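Local coordinates for protein ML032222a iGluR (Mnemiopsis leidyi, PDB 4YKI) that binds glycine in the ligand-binding domain of a ctenophore ionotropic glutamate receptor subunit, probably to gate the receptor's ion channel, at residues Val38-Val43 against Trp245-Ser250; Asn74-Asp79 against Asp86-Asp91; Leu92-Ala97 against Ile102-Pro107; Leu128-Leu131 against Lys137-Val140; Leu149-Arg154 against Leu161-Val166. All coordinates share one frame; numbering follows the deposited sequence. Where two conformers were deposited one is given.

Contact 1. Residues Val38-Val43 against Trp245-Ser250; sequences VNDMVV and WEKWSS
Asp40 reaches from helix 37-49 to Lys247 and Trp248 near the C-terminal end of helix 240-248, and a single oxygen, OD2, takes both bonds. The charged one is a salt bridge: NZ of Lys247 sits 2.8 Å from OD2 of Asp40, on the syn side and 23° out of the carboxylate plane. A water completes this link, giving a hydrogen to OD1 of Asp40 and accepting one from the lysine ammonium. The lysine arrives fully stretched, CG anti to the backbone N (chi1 173°), and its CE lies over one face of the Trp248 ring near the rim.

The neutral bond comes from the indole. NE1 of Trp248 donates to OD2 of Asp40 over 2.8 Å, the oxygen lying in the plane of the ring and the N-H...O angle being 161°. Indole and ammonium meet OD2 from opposite faces of the carboxylate.

Replacing Asp40 by alanine is likely to leave the Trp248 N-H without this acceptor and the Lys247 charge without its mate. Two donors and a water on one carboxylate should favour its ionised form, so that two helices about 200 residues apart in sequence are tied at the surface by charge and direction.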
# COMPACT_ATOMS: atom_id res chain seq x y z
N VAL B 38 -11.57 1.39 -11.94
CA VAL B 38 -11.25 -0.03 -11.97
C VAL B 38 -11.47 -0.61 -13.37
O VAL B 38 -10.68 -1.42 -13.85
CB VAL B 38 -12.03 -0.81 -10.89
CG1 VAL B 38 -11.95 -2.31 -11.09
CG2 VAL B 38 -11.46 -0.45 -9.51
N ASN B 39 -12.54 -0.21 -14.05
CA ASN B 39 -12.75 -0.66 -15.41
C ASN B 39 -11.57 -0.31 -16.31
O ASN B 39 -11.14 -1.11 -17.12
CB ASN B 39 -14.04 -0.10 -16.00
CG ASN B 39 -14.32 -0.66 -17.37
OD1 ASN B 39 -14.53 -1.86 -17.53
ND2 ASN B 39 -14.31 0.19 -18.37
N ASP B 40 -11.06 0.91 -16.18
CA ASP B 40 -9.90 1.33 -16.98
C ASP B 40 -8.68 0.45 -16.68
O ASP B 40 -7.93 0.12 -17.57
CB ASP B 40 -9.56 2.81 -16.74
CG ASP B 40 -10.51 3.78 -17.41
OD1 ASP B 40 -11.33 3.36 -18.25
OD2 ASP B 40 -10.37 4.98 -17.12
N MET B 41 -8.49 0.08 -15.41
CA MET B 41 -7.42 -0.85 -15.04
C MET B 41 -7.62 -2.22 -15.70
O MET B 41 -6.67 -2.78 -16.24
CB MET B 41 -7.38 -1.01 -13.52
CG MET B 41 -6.98 0.26 -12.79
SD MET B 41 -7.27 0.25 -11.03
CE MET B 41 -6.13 -1.02 -10.46
N VAL B 42 -8.84 -2.74 -15.66
CA VAL B 42 -9.14 -4.06 -16.23
C VAL B 42 -8.94 -4.05 -17.74
O VAL B 42 -8.38 -4.99 -18.29
CB VAL B 42 -10.58 -4.49 -15.88
CG1 VAL B 42 -11.01 -5.71 -16.69
CG2 VAL B 42 -10.71 -4.79 -14.40
N VAL B 43 -9.39 -3.00 -18.40
CA VAL B 43 -9.22 -2.90 -19.85
C VAL B 43 -7.74 -2.98 -20.22
O VAL B 43 -7.35 -3.71 -21.12
CB VAL B 43 -9.85 -1.60 -20.40
CG1 VAL B 43 -9.41 -1.33 -21.83
CG2 VAL B 43 -11.37 -1.67 -20.35
N TRP B 245 -7.00 8.10 -10.86
CA TRP B 245 -7.70 8.71 -9.73
C TRP B 245 -8.02 10.18 -10.08
O TRP B 245 -9.11 10.67 -9.80
CB TRP B 245 -6.88 8.63 -8.45
CG TRP B 245 -7.57 9.26 -7.28
CD1 TRP B 245 -7.19 10.38 -6.64
CD2 TRP B 245 -8.75 8.79 -6.63
NE1 TRP B 245 -8.04 10.65 -5.61
CE2 TRP B 245 -9.03 9.70 -5.59
CE3 TRP B 245 -9.62 7.70 -6.81
CZ2 TRP B 245 -10.11 9.57 -4.75
CZ3 TRP B 245 -10.72 7.58 -5.96
CH2 TRP B 245 -10.94 8.50 -4.94
N GLU B 246 -7.08 10.89 -10.69
CA GLU B 246 -7.33 12.26 -11.12
C GLU B 246 -8.47 12.33 -12.15
O GLU B 246 -9.32 13.22 -12.10
CB GLU B 246 -6.05 12.87 -11.69
CG GLU B 246 -6.21 14.25 -12.31
CD GLU B 246 -6.44 15.35 -11.29
OE1 GLU B 246 -6.35 15.08 -10.08
OE2 GLU B 246 -6.70 16.51 -11.71
N LYS B 247 -8.47 11.39 -13.10
CA LYS B 247 -9.52 11.35 -14.12
C LYS B 247 -10.90 11.16 -13.52
O LYS B 247 -11.85 11.84 -13.92
CB LYS B 247 -9.25 10.18 -15.07
CG LYS B 247 -10.36 9.92 -16.09
CD LYS B 247 -9.99 8.79 -17.02
CE LYS B 247 -11.17 8.41 -17.92
NZ LYS B 247 -10.82 7.23 -18.78
N TRP B 248 -11.02 10.24 -12.57
CA TRP B 248 -12.33 9.77 -12.12
C TRP B 248 -12.85 10.39 -10.83
O TRP B 248 -14.07 10.47 -10.64
CB TRP B 248 -12.31 8.24 -11.94
CG TRP B 248 -12.27 7.53 -13.23
CD1 TRP B 248 -11.20 6.92 -13.81
CD2 TRP B 248 -13.37 7.35 -14.12
NE1 TRP B 248 -11.57 6.38 -15.02
CE2 TRP B 248 -12.90 6.63 -15.23
CE3 TRP B 248 -14.72 7.74 -14.08
CZ2 TRP B 248 -13.74 6.28 -16.30
CZ3 TRP B 248 -15.53 7.41 -15.13
CH2 TRP B 248 -15.05 6.69 -16.23
N SER B 249 -11.97 10.80 -9.92
CA SER B 249 -12.48 11.32 -8.66
C SER B 249 -12.97 12.75 -8.86
O SER B 249 -12.49 13.47 -9.74
CB SER B 249 -11.44 11.22 -7.55
OG SER B 249 -10.34 12.04 -7.83
N SER B 250 -13.92 13.16 -8.03
CA SER B 250 -14.56 14.46 -8.16
C SER B 250 -13.62 15.56 -7.70
O SER B 250 -12.82 15.37 -6.78
CB SER B 250 -15.87 14.48 -7.37
OG SER B 250 -15.67 14.13 -6.01
O HOH W 1 -11.66 5.20 -20.32

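Contact 2. Residues Asn74-Asp79 against Asp86-Asp91; sequences NGMIRD and DMIAID. With GLY (glycine), chain E.
In the lobe whose core is the parallel sheet 52-56, 9-13 and 87-89, helix 75-81 packs on strand 87-89 through Met76, Ile77 and Ile88. Ile88 meets both helix residues. Its CG2 branch, anti to the backbone N (chi1 -60° for the CG1 branch), meets the thioether of Met76, with SD of Met76 3.9 Å from CG2 of Ile88. The other branch runs out to CD1 of Ile88, which comes within 3.5 Å of the backbone O of Met76 and within 3.9 Å of CD1 of Ile77, those two isoleucine chains crossing at about a right angle.

The helix and the strand after it belong to the periplasmic-binding-protein-like architecture of glutamate receptor ligand-binding domains, and in this chain strand 87-89 leads on to Asp91 of the glycine pocket. On the way the chain turns a corner at Ile90. The methionine is bent at its last torsion (chi3 -77°), which carries CE of Met76 to 4.1 Å from CG2 of Ile90.

With an alanine at Ile88, a gap is likely to open beneath Met76 and Ile77, leaving the thioether less firmly held. One residue beyond Ile90, the backbone O of Asp91 accepts a hydrogen bond of 2.9 Å from N of the bound glycine, while the bond from that N to OD2 of Asp91 is weak at 3.4 Å.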
# COMPACT_ATOMS: atom_id res chain seq x y z
N ASN B 74 -20.45 -14.26 2.22
CA ASN B 74 -21.44 -13.75 1.27
C ASN B 74 -20.77 -12.78 0.30
O ASN B 74 -19.53 -12.67 0.27
CB ASN B 74 -22.65 -13.14 2.01
CG ASN B 74 -22.30 -11.96 2.87
OD1 ASN B 74 -21.21 -11.39 2.78
ND2 ASN B 74 -23.25 -11.57 3.70
N GLY B 75 -21.57 -12.13 -0.53
CA GLY B 75 -21.05 -11.08 -1.41
C GLY B 75 -20.10 -11.57 -2.48
O GLY B 75 -20.08 -12.73 -2.89
N MET B 76 -19.26 -10.65 -2.94
CA MET B 76 -18.26 -10.98 -3.95
C MET B 76 -17.27 -12.01 -3.44
O MET B 76 -16.79 -12.81 -4.21
CB MET B 76 -17.55 -9.71 -4.43
CG MET B 76 -18.43 -8.81 -5.30
SD MET B 76 -17.62 -7.28 -5.86
CE MET B 76 -17.72 -6.37 -4.34
N ILE B 77 -16.96 -11.97 -2.14
CA ILE B 77 -16.04 -12.95 -1.57
C ILE B 77 -16.60 -14.36 -1.78
O ILE B 77 -15.90 -15.26 -2.24
CB ILE B 77 -15.80 -12.71 -0.07
CG1 ILE B 77 -15.24 -11.30 0.22
CG2 ILE B 77 -14.86 -13.78 0.48
CD1 ILE B 77 -13.87 -11.01 -0.32
N ARG B 78 -17.88 -14.55 -1.46
CA ARG B 78 -18.50 -15.87 -1.61
C ARG B 78 -18.51 -16.33 -3.06
O ARG B 78 -18.24 -17.50 -3.34
CB ARG B 78 -19.93 -15.86 -1.03
CG ARG B 78 -20.69 -17.17 -1.17
CD ARG B 78 -20.04 -18.34 -0.46
NE ARG B 78 -20.90 -19.53 -0.53
CZ ARG B 78 -21.90 -19.79 0.30
NH1 ARG B 78 -22.20 -18.99 1.31
NH2 ARG B 78 -22.62 -20.88 0.10
N ASP B 79 -18.79 -15.42 -3.99
CA ASP B 79 -18.80 -15.80 -5.40
C ASP B 79 -17.42 -16.28 -5.84
O ASP B 79 -17.29 -17.20 -6.63
CB ASP B 79 -19.24 -14.63 -6.28
CG ASP B 79 -20.74 -14.44 -6.37
OD1 ASP B 79 -21.52 -15.18 -5.74
OD2 ASP B 79 -21.12 -13.49 -7.10
N ASP B 86 -13.12 -15.39 -10.95
CA ASP B 86 -11.68 -15.66 -10.88
C ASP B 86 -10.89 -14.57 -10.16
O ASP B 86 -9.76 -14.80 -9.72
CB ASP B 86 -11.14 -15.75 -12.29
CG ASP B 86 -11.84 -16.79 -13.10
OD1 ASP B 86 -11.92 -17.91 -12.59
OD2 ASP B 86 -12.33 -16.50 -14.20
N MET B 87 -11.45 -13.37 -10.11
CA MET B 87 -10.81 -12.23 -9.47
C MET B 87 -11.90 -11.24 -9.13
O MET B 87 -12.87 -11.15 -9.87
CB MET B 87 -9.77 -11.61 -10.43
CG MET B 87 -9.00 -10.42 -9.85
SD MET B 87 -7.57 -9.91 -10.85
CE MET B 87 -8.37 -9.03 -12.20
N ILE B 88 -11.74 -10.54 -8.01
CA ILE B 88 -12.66 -9.48 -7.61
C ILE B 88 -12.01 -8.16 -8.01
O ILE B 88 -10.94 -7.80 -7.46
CB ILE B 88 -12.97 -9.52 -6.12
CG1 ILE B 88 -13.61 -10.87 -5.73
CG2 ILE B 88 -13.87 -8.36 -5.74
CD1 ILE B 88 -13.74 -11.08 -4.22
N ALA B 89 -12.60 -7.49 -9.01
CA ALA B 89 -12.07 -6.24 -9.57
C ALA B 89 -12.92 -5.07 -9.10
O ALA B 89 -13.95 -4.74 -9.70
CB ALA B 89 -12.02 -6.33 -11.07
N ILE B 90 -12.51 -4.46 -7.98
CA ILE B 90 -13.24 -3.37 -7.34
C ILE B 90 -12.26 -2.75 -6.35
O ILE B 90 -11.11 -3.20 -6.24
CB ILE B 90 -14.53 -3.94 -6.65
CG1 ILE B 90 -15.58 -2.86 -6.32
CG2 ILE B 90 -14.15 -4.78 -5.42
CD1 ILE B 90 -15.91 -1.88 -7.44
N ASP B 91 -12.68 -1.71 -5.64
CA ASP B 91 -11.94 -1.25 -4.46
C ASP B 91 -12.19 -2.23 -3.33
O ASP B 91 -13.04 -2.00 -2.47
CB ASP B 91 -12.35 0.17 -4.08
CG ASP B 91 -13.84 0.34 -3.81
OD1 ASP B 91 -14.68 -0.13 -4.61
OD2 ASP B 91 -14.16 1.00 -2.77
N GLY E . -14.63 -1.15 -0.23
CA GLY E . -15.64 -1.91 0.56
C GLY E . -15.20 -3.32 0.91
O GLY E . -15.95 -3.98 1.66
OXT GLY E . -14.14 -3.77 0.43

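Contact 3. Residues Leu92-Ala97 against Ile102-Pro107; sequences LSTNSA and IDYSFP. With GLY (glycine), chain E.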
# COMPACT_ATOMS: atom_id res chain seq x y z
N LEU B 92 -11.44 -3.33 -3.32
CA LEU B 92 -11.64 -4.37 -2.32
C LEU B 92 -10.69 -4.13 -1.16
O LEU B 92 -9.46 -4.26 -1.29
CB LEU B 92 -11.45 -5.79 -2.87
CG LEU B 92 -11.92 -6.91 -1.94
CD1 LEU B 92 -13.44 -6.90 -1.76
CD2 LEU B 92 -11.45 -8.24 -2.45
N SER B 93 -11.24 -3.79 0.00
CA SER B 93 -10.42 -3.47 1.17
C SER B 93 -9.75 -4.70 1.74
O SER B 93 -10.34 -5.79 1.80
CB SER B 93 -11.28 -2.83 2.23
OG SER B 93 -11.92 -1.70 1.67
N THR B 94 -8.51 -4.52 2.19
CA THR B 94 -7.75 -5.58 2.83
C THR B 94 -8.11 -5.71 4.30
O THR B 94 -8.00 -4.72 5.05
CB THR B 94 -6.24 -5.37 2.66
OG1 THR B 94 -5.87 -4.08 3.17
CG2 THR B 94 -5.86 -5.48 1.20
N ASN B 95 -8.56 -6.90 4.70
CA ASN B 95 -8.76 -7.23 6.11
C ASN B 95 -8.40 -8.68 6.39
O ASN B 95 -8.36 -9.51 5.50
CB ASN B 95 -10.15 -6.82 6.66
CG ASN B 95 -11.31 -7.60 6.08
OD1 ASN B 95 -11.34 -8.81 6.14
ND2 ASN B 95 -12.31 -6.87 5.59
N SER B 96 -8.08 -8.94 7.65
CA SER B 96 -7.60 -10.25 8.06
C SER B 96 -8.66 -11.34 7.88
O SER B 96 -8.34 -12.48 7.54
CB SER B 96 -7.09 -10.21 9.49
OG SER B 96 -5.90 -9.44 9.59
N ALA B 97 -9.93 -11.02 8.11
CA ALA B 97 -10.99 -12.00 7.94
C ALA B 97 -10.98 -12.51 6.48
O ALA B 97 -10.97 -13.71 6.23
CB ALA B 97 -12.36 -11.42 8.32
N ILE B 102 -9.21 -15.80 1.19
CA ILE B 102 -8.77 -15.46 -0.17
C ILE B 102 -7.42 -14.75 -0.10
O ILE B 102 -6.95 -14.40 0.98
CB ILE B 102 -9.80 -14.52 -0.90
CG1 ILE B 102 -9.90 -13.13 -0.25
CG2 ILE B 102 -11.17 -15.21 -0.98
CD1 ILE B 102 -10.44 -12.05 -1.20
N ASP B 103 -6.81 -14.55 -1.26
CA ASP B 103 -5.62 -13.73 -1.40
C ASP B 103 -5.99 -12.36 -1.94
O ASP B 103 -7.10 -12.14 -2.46
CB ASP B 103 -4.61 -14.38 -2.34
CG ASP B 103 -3.84 -15.54 -1.70
OD1 ASP B 103 -3.90 -15.74 -0.46
OD2 ASP B 103 -3.14 -16.23 -2.46
N TYR B 104 -5.04 -11.44 -1.82
CA TYR B 104 -5.13 -10.13 -2.44
C TYR B 104 -4.01 -9.97 -3.45
O TYR B 104 -2.92 -10.51 -3.27
CB TYR B 104 -5.01 -9.03 -1.40
CG TYR B 104 -6.20 -8.89 -0.50
CD1 TYR B 104 -7.31 -8.16 -0.91
CD2 TYR B 104 -6.22 -9.46 0.77
CE1 TYR B 104 -8.39 -7.98 -0.08
CE2 TYR B 104 -7.29 -9.28 1.62
CZ TYR B 104 -8.38 -8.56 1.18
OH TYR B 104 -9.41 -8.35 2.05
N SER B 105 -4.28 -9.17 -4.47
CA SER B 105 -3.24 -8.69 -5.37
C SER B 105 -2.35 -7.66 -4.69
O SER B 105 -2.65 -7.18 -3.60
CB SER B 105 -3.87 -8.03 -6.60
OG SER B 105 -4.44 -6.77 -6.28
N PHE B 106 -1.27 -7.30 -5.37
CA PHE B 106 -0.54 -6.10 -5.04
C PHE B 106 -1.53 -4.93 -4.91
O PHE B 106 -2.43 -4.79 -5.75
CB PHE B 106 0.49 -5.80 -6.12
CG PHE B 106 1.46 -4.73 -5.73
CD1 PHE B 106 2.54 -5.03 -4.92
CD2 PHE B 106 1.27 -3.42 -6.11
CE1 PHE B 106 3.42 -4.05 -4.51
CE2 PHE B 106 2.14 -2.43 -5.70
CZ PHE B 106 3.21 -2.75 -4.90
N PRO B 107 -1.39 -4.10 -3.88
CA PRO B 107 -2.44 -3.10 -3.65
C PRO B 107 -2.21 -1.82 -4.43
O PRO B 107 -1.07 -1.54 -4.82
CB PRO B 107 -2.34 -2.85 -2.15
CG PRO B 107 -0.92 -3.06 -1.81
CD PRO B 107 -0.45 -4.17 -2.74
N GLY E . -14.63 -1.15 -0.23
CA GLY E . -15.64 -1.91 0.56
C GLY E . -15.20 -3.32 0.91
O GLY E . -15.95 -3.98 1.66
OXT GLY E . -14.14 -3.77 0.43
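Residues 92-97 and 102-107 come closest at Thr94 and Tyr104, whose CA atoms lie 7.4 Å apart, and no backbone-to-backbone hydrogen bond joins the two segments. Tyr104 spans the gap with its side chain. CG2 of Thr94 sits almost squarely over one face of its ring, 3.6 Å from the centroid and 9° off the normal, a CH-pi contact. The torsion of Thr94 places this methyl anti to the carbonyl carbon, with OG1 turned instead to the backbone N of Glu213. Leu92 adds CD2, 3.9 Å from CE1 of Tyr104, and the same methyl meets CD1 of Ile102 tip to tip.

At the far end of the ring the phenol oxygen is held twice by main-chain atoms. The N-H of Asn95 donates to OH of Tyr104 over 3.1 Å at an angle of 156°, and the hydroxyl in turn gives a weak bond to O of Ser93. That carbonyl also accepts from Arg98. The tyrosine thus probably steadies the turn from strand 91-93 into helix 96-99, at whose N-cap Asn95 stands, its OD1 bonded to the N of Arg98.

On the strand itself, N of Ser93 donates to OXT of glycine over 2.9 Å, nearly straight at 174°. Together with Arg98, which also binds the ligand, this backbone N-H forms the carboxylate-binding site characteristic of ionotropic glutamate receptor ligand-binding domains.

Contact 4. Residues Leu128-Leu131 against Lys137-Val140; sequences LELL and KWGV
Leu130 lies across one face of the Trp138 indole, and the way both side chains are folded explains the fit. The tryptophan takes the less roomy arrangement on its strand, with CG between the backbone N and the carbonyl carbon (chi1 68°) and the indole at about a right angle to the CA-CB-CG plane (chi2 90°). This turns a broad face to the short 3-10 segment 128-131.

Leu130 has CG anti to its carbonyl carbon (chi1 -73°), and the two side chains slide past each other in opposite directions. CB is the atom over the six-membered ring, 4.0 Å from its centroid and displaced toward the rim, making a CH-pi contact. The isopropyl end travels back toward the root of the tryptophan: CD1 of Leu130 rests 3.7 Å from CB of Trp138, while CD2 of Leu130 reaches CE3 of Trp138 at 3.8 Å. Farther out on the same face the ring meets main chain instead, with O of Leu130 3.5 Å from CZ3 of Trp138. Leu131 crosses the indole at about a right angle and offers a single methyl, CD2, 4.2 Å from CZ2 of Trp138. No hydrogen bond joins the two segments.

The polar N-H of the indole is spent elsewhere, on the backbone O of Leu161 in helix 157-164, which would limit rotation of the ring. Strand 137-141 runs parallel to 183-188 and to 166-168, and Val184 of the former touches both Leu130 and Trp138. Leu131 packs on Leu161, so the 3-10 turn closes over the sheet beside helix 157-164.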
# COMPACT_ATOMS: atom_id res chain seq x y z
N LEU B 128 -16.76 6.89 19.19
CA LEU B 128 -17.22 6.18 20.37
C LEU B 128 -18.13 7.05 21.23
O LEU B 128 -18.89 6.53 22.04
CB LEU B 128 -16.06 5.62 21.19
CG LEU B 128 -15.27 4.47 20.53
CD1 LEU B 128 -14.16 3.98 21.46
CD2 LEU B 128 -16.15 3.29 20.10
N GLU B 129 -18.07 8.37 21.03
CA GLU B 129 -19.00 9.27 21.71
C GLU B 129 -20.47 8.98 21.40
O GLU B 129 -21.36 9.34 22.18
CB GLU B 129 -18.69 10.72 21.32
CG GLU B 129 -17.34 11.17 21.85
CD GLU B 129 -16.91 12.54 21.37
OE1 GLU B 129 -17.68 13.22 20.68
OE2 GLU B 129 -15.75 12.91 21.69
N LEU B 130 -20.73 8.33 20.27
CA LEU B 130 -22.09 7.98 19.90
C LEU B 130 -22.79 7.10 20.95
O LEU B 130 -24.01 7.15 21.07
CB LEU B 130 -22.08 7.27 18.55
CG LEU B 130 -21.81 8.18 17.35
CD1 LEU B 130 -21.38 7.36 16.16
CD2 LEU B 130 -23.02 9.03 17.01
N LEU B 131 -22.01 6.30 21.67
CA LEU B 131 -22.57 5.33 22.61
C LEU B 131 -23.17 5.97 23.86
O LEU B 131 -23.94 5.32 24.58
CB LEU B 131 -21.50 4.31 23.02
CG LEU B 131 -20.93 3.45 21.89
CD1 LEU B 131 -19.79 2.56 22.38
CD2 LEU B 131 -22.02 2.61 21.22
N LYS B 137 -28.24 9.25 15.38
CA LYS B 137 -28.19 7.84 15.00
C LYS B 137 -26.96 7.63 14.11
O LYS B 137 -26.34 8.59 13.68
CB LYS B 137 -29.47 7.43 14.28
CG LYS B 137 -30.68 7.37 15.21
CD LYS B 137 -31.95 6.93 14.51
CE LYS B 137 -33.13 6.85 15.47
NZ LYS B 137 -32.87 5.96 16.63
N TRP B 138 -26.62 6.37 13.86
CA TRP B 138 -25.40 6.07 13.12
C TRP B 138 -25.50 4.69 12.52
O TRP B 138 -26.38 3.90 12.87
CB TRP B 138 -24.18 6.15 14.04
CG TRP B 138 -24.12 5.07 15.08
CD1 TRP B 138 -23.53 3.85 14.96
CD2 TRP B 138 -24.71 5.12 16.39
NE1 TRP B 138 -23.71 3.13 16.12
CE2 TRP B 138 -24.43 3.88 17.00
CE3 TRP B 138 -25.43 6.07 17.09
CZ2 TRP B 138 -24.84 3.60 18.31
CZ3 TRP B 138 -25.85 5.78 18.38
CH2 TRP B 138 -25.56 4.55 18.97
N GLY B 139 -24.60 4.39 11.59
CA GLY B 139 -24.56 3.06 11.03
C GLY B 139 -23.38 2.80 10.14
O GLY B 139 -22.64 3.70 9.75
N VAL B 140 -23.24 1.52 9.83
CA VAL B 140 -22.33 1.01 8.82
C VAL B 140 -23.11 0.10 7.88
O VAL B 140 -24.17 -0.40 8.23
CB VAL B 140 -21.16 0.18 9.44
CG1 VAL B 140 -20.26 1.04 10.28
CG2 VAL B 140 -21.70 -1.03 10.25

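Contact 5. Residues Leu149-Arg154 against Leu161-Val166; sequences LLKTHR and LVDEGV
NZ of Lys151 is gripped by the carboxylate of Asp163 and by a water. The salt bridge is 2.9 Å long, from NZ of Lys151 to OD1 of Asp163, and uses the syn lone pair of that oxygen. The water takes a hydrogen from the ammonium and gives one to OD2 of Asp163, so both carboxylate oxygens are linked to the same lysine. Bends at chi2 (-77°) and chi3 (-82°) fold the lysine back on itself and bring its amine over to the neighbouring helix.

Beneath this polar rim the lysine's own methylenes are part of the packing. CD of Lys151 lies 3.8 Å from CG1 of Val162, the valine branch that stands anti to its backbone N. The other branch points into the apolar part of the interface, where CG2 of Val162 comes within 3.6 Å of CB of Leu150. Deeper still, CD2 of Leu150 meets CD1 of Leu161 at 4.3 Å.

Val162 also rests on Val140 of strand 137-141. The whole is a pair of consecutive helices, 145-152 and 157-164, packed through leucine and valine under an exposed ion pair, in the lobe whose helix 145-152 gives the N of His145 to the bound glycine.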
# COMPACT_ATOMS: atom_id res chain seq x y z
N LEU B 149 -14.08 -4.46 10.24
CA LEU B 149 -13.03 -3.89 11.09
C LEU B 149 -13.54 -3.49 12.45
O LEU B 149 -12.86 -3.72 13.44
CB LEU B 149 -12.36 -2.69 10.43
CG LEU B 149 -11.44 -2.96 9.25
CD1 LEU B 149 -10.61 -1.68 8.98
CD2 LEU B 149 -10.55 -4.17 9.49
N LEU B 150 -14.70 -2.86 12.51
CA LEU B 150 -15.22 -2.45 13.80
C LEU B 150 -15.58 -3.67 14.67
O LEU B 150 -15.37 -3.64 15.88
CB LEU B 150 -16.40 -1.49 13.65
CG LEU B 150 -15.98 -0.01 13.54
CD1 LEU B 150 -15.13 0.30 12.33
CD2 LEU B 150 -17.23 0.86 13.54
N LYS B 151 -16.10 -4.73 14.04
CA LYS B 151 -16.52 -5.92 14.78
C LYS B 151 -15.35 -6.79 15.26
O LYS B 151 -15.52 -7.59 16.18
CB LYS B 151 -17.47 -6.78 13.94
CG LYS B 151 -18.88 -6.22 13.83
CD LYS B 151 -19.67 -6.48 15.12
CE LYS B 151 -20.24 -7.88 15.13
NZ LYS B 151 -20.98 -8.18 16.39
N THR B 152 -14.20 -6.64 14.63
CA THR B 152 -13.01 -7.41 14.97
C THR B 152 -11.98 -6.57 15.77
O THR B 152 -11.01 -7.11 16.27
CB THR B 152 -12.39 -8.11 13.72
OG1 THR B 152 -11.90 -7.15 12.79
CG2 THR B 152 -13.43 -8.98 13.01
N HIS B 153 -12.26 -5.29 15.96
CA HIS B 153 -11.38 -4.38 16.70
C HIS B 153 -11.23 -4.90 18.11
O HIS B 153 -12.18 -5.40 18.69
CB HIS B 153 -11.99 -2.98 16.75
CG HIS B 153 -11.03 -1.89 17.10
ND1 HIS B 153 -10.52 -1.72 18.36
CD2 HIS B 153 -10.53 -0.88 16.35
CE1 HIS B 153 -9.72 -0.67 18.37
NE2 HIS B 153 -9.71 -0.14 17.17
N ARG B 154 -10.04 -4.79 18.68
CA ARG B 154 -9.86 -5.41 19.98
C ARG B 154 -10.58 -4.64 21.11
O ARG B 154 -10.87 -5.21 22.15
CB ARG B 154 -8.38 -5.72 20.22
CG ARG B 154 -7.90 -6.79 19.20
CD ARG B 154 -6.66 -7.52 19.62
NE ARG B 154 -6.77 -7.99 21.00
CZ ARG B 154 -5.73 -8.25 21.78
NH1 ARG B 154 -4.50 -8.11 21.31
NH2 ARG B 154 -5.92 -8.66 23.03
N LEU B 161 -20.75 -0.22 18.56
CA LEU B 161 -21.20 0.71 17.52
C LEU B 161 -21.93 -0.01 16.41
O LEU B 161 -22.95 0.46 15.92
CB LEU B 161 -20.02 1.47 16.89
CG LEU B 161 -19.46 2.64 17.68
CD1 LEU B 161 -18.31 3.24 16.92
CD2 LEU B 161 -20.51 3.72 17.98
N VAL B 162 -21.38 -1.13 15.97
CA VAL B 162 -22.04 -1.87 14.91
C VAL B 162 -23.37 -2.44 15.39
O VAL B 162 -24.40 -2.26 14.73
CB VAL B 162 -21.12 -2.98 14.40
CG1 VAL B 162 -21.86 -3.90 13.42
CG2 VAL B 162 -19.90 -2.36 13.74
N ASP B 163 -23.36 -3.09 16.54
CA ASP B 163 -24.53 -3.82 17.04
C ASP B 163 -25.69 -2.89 17.38
O ASP B 163 -26.85 -3.27 17.23
CB ASP B 163 -24.16 -4.64 18.28
CG ASP B 163 -23.18 -5.79 17.97
OD1 ASP B 163 -23.03 -6.16 16.79
OD2 ASP B 163 -22.58 -6.32 18.92
N GLU B 164 -25.37 -1.67 17.80
CA GLU B 164 -26.37 -0.72 18.27
C GLU B 164 -26.71 0.34 17.24
O GLU B 164 -27.60 1.16 17.46
CB GLU B 164 -25.90 -0.10 19.58
CG GLU B 164 -25.80 -1.14 20.70
CD GLU B 164 -25.03 -0.68 21.90
OE1 GLU B 164 -25.28 0.44 22.37
OE2 GLU B 164 -24.16 -1.44 22.38
N GLY B 165 -26.05 0.29 16.09
CA GLY B 165 -26.31 1.21 14.99
C GLY B 165 -27.34 0.64 14.03
O GLY B 165 -27.86 -0.47 14.22
N VAL B 166 -27.64 1.39 12.99
CA VAL B 166 -28.45 0.92 11.87
C VAL B 166 -27.58 0.07 10.90
O VAL B 166 -26.43 0.40 10.64
CB VAL B 166 -29.14 2.11 11.15
CG1 VAL B 166 -29.81 3.03 12.15
CG2 VAL B 166 -28.16 2.90 10.30
O HOH W 2 -20.73 -8.32 18.98

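Contacts 2 and 3 are the buried ones, and both touch the bound glycine; they follow each other through strands 87-89 and 91-93 and share an apolar seam where CD1 of Ile77 lies 3.7 Å from CD1 of Ile102. Contact 1 is a surface contact of charge and indole N-H, yet Val38 and Val42 on its first helix pack against Ala89 in contact 2. Contacts 4 and 5 are partly buried, their centres about 9 Å apart, and they touch: Trp138 of contact 4 probably hydrogen-bonds to Leu161 and Val166 of contact 5. Contact 4 has no hydrogen bond across its segments, whereas contact 5 grades from leucines to a solvated ion pair. Asn95 against Leu149 connects contacts 3 and 5.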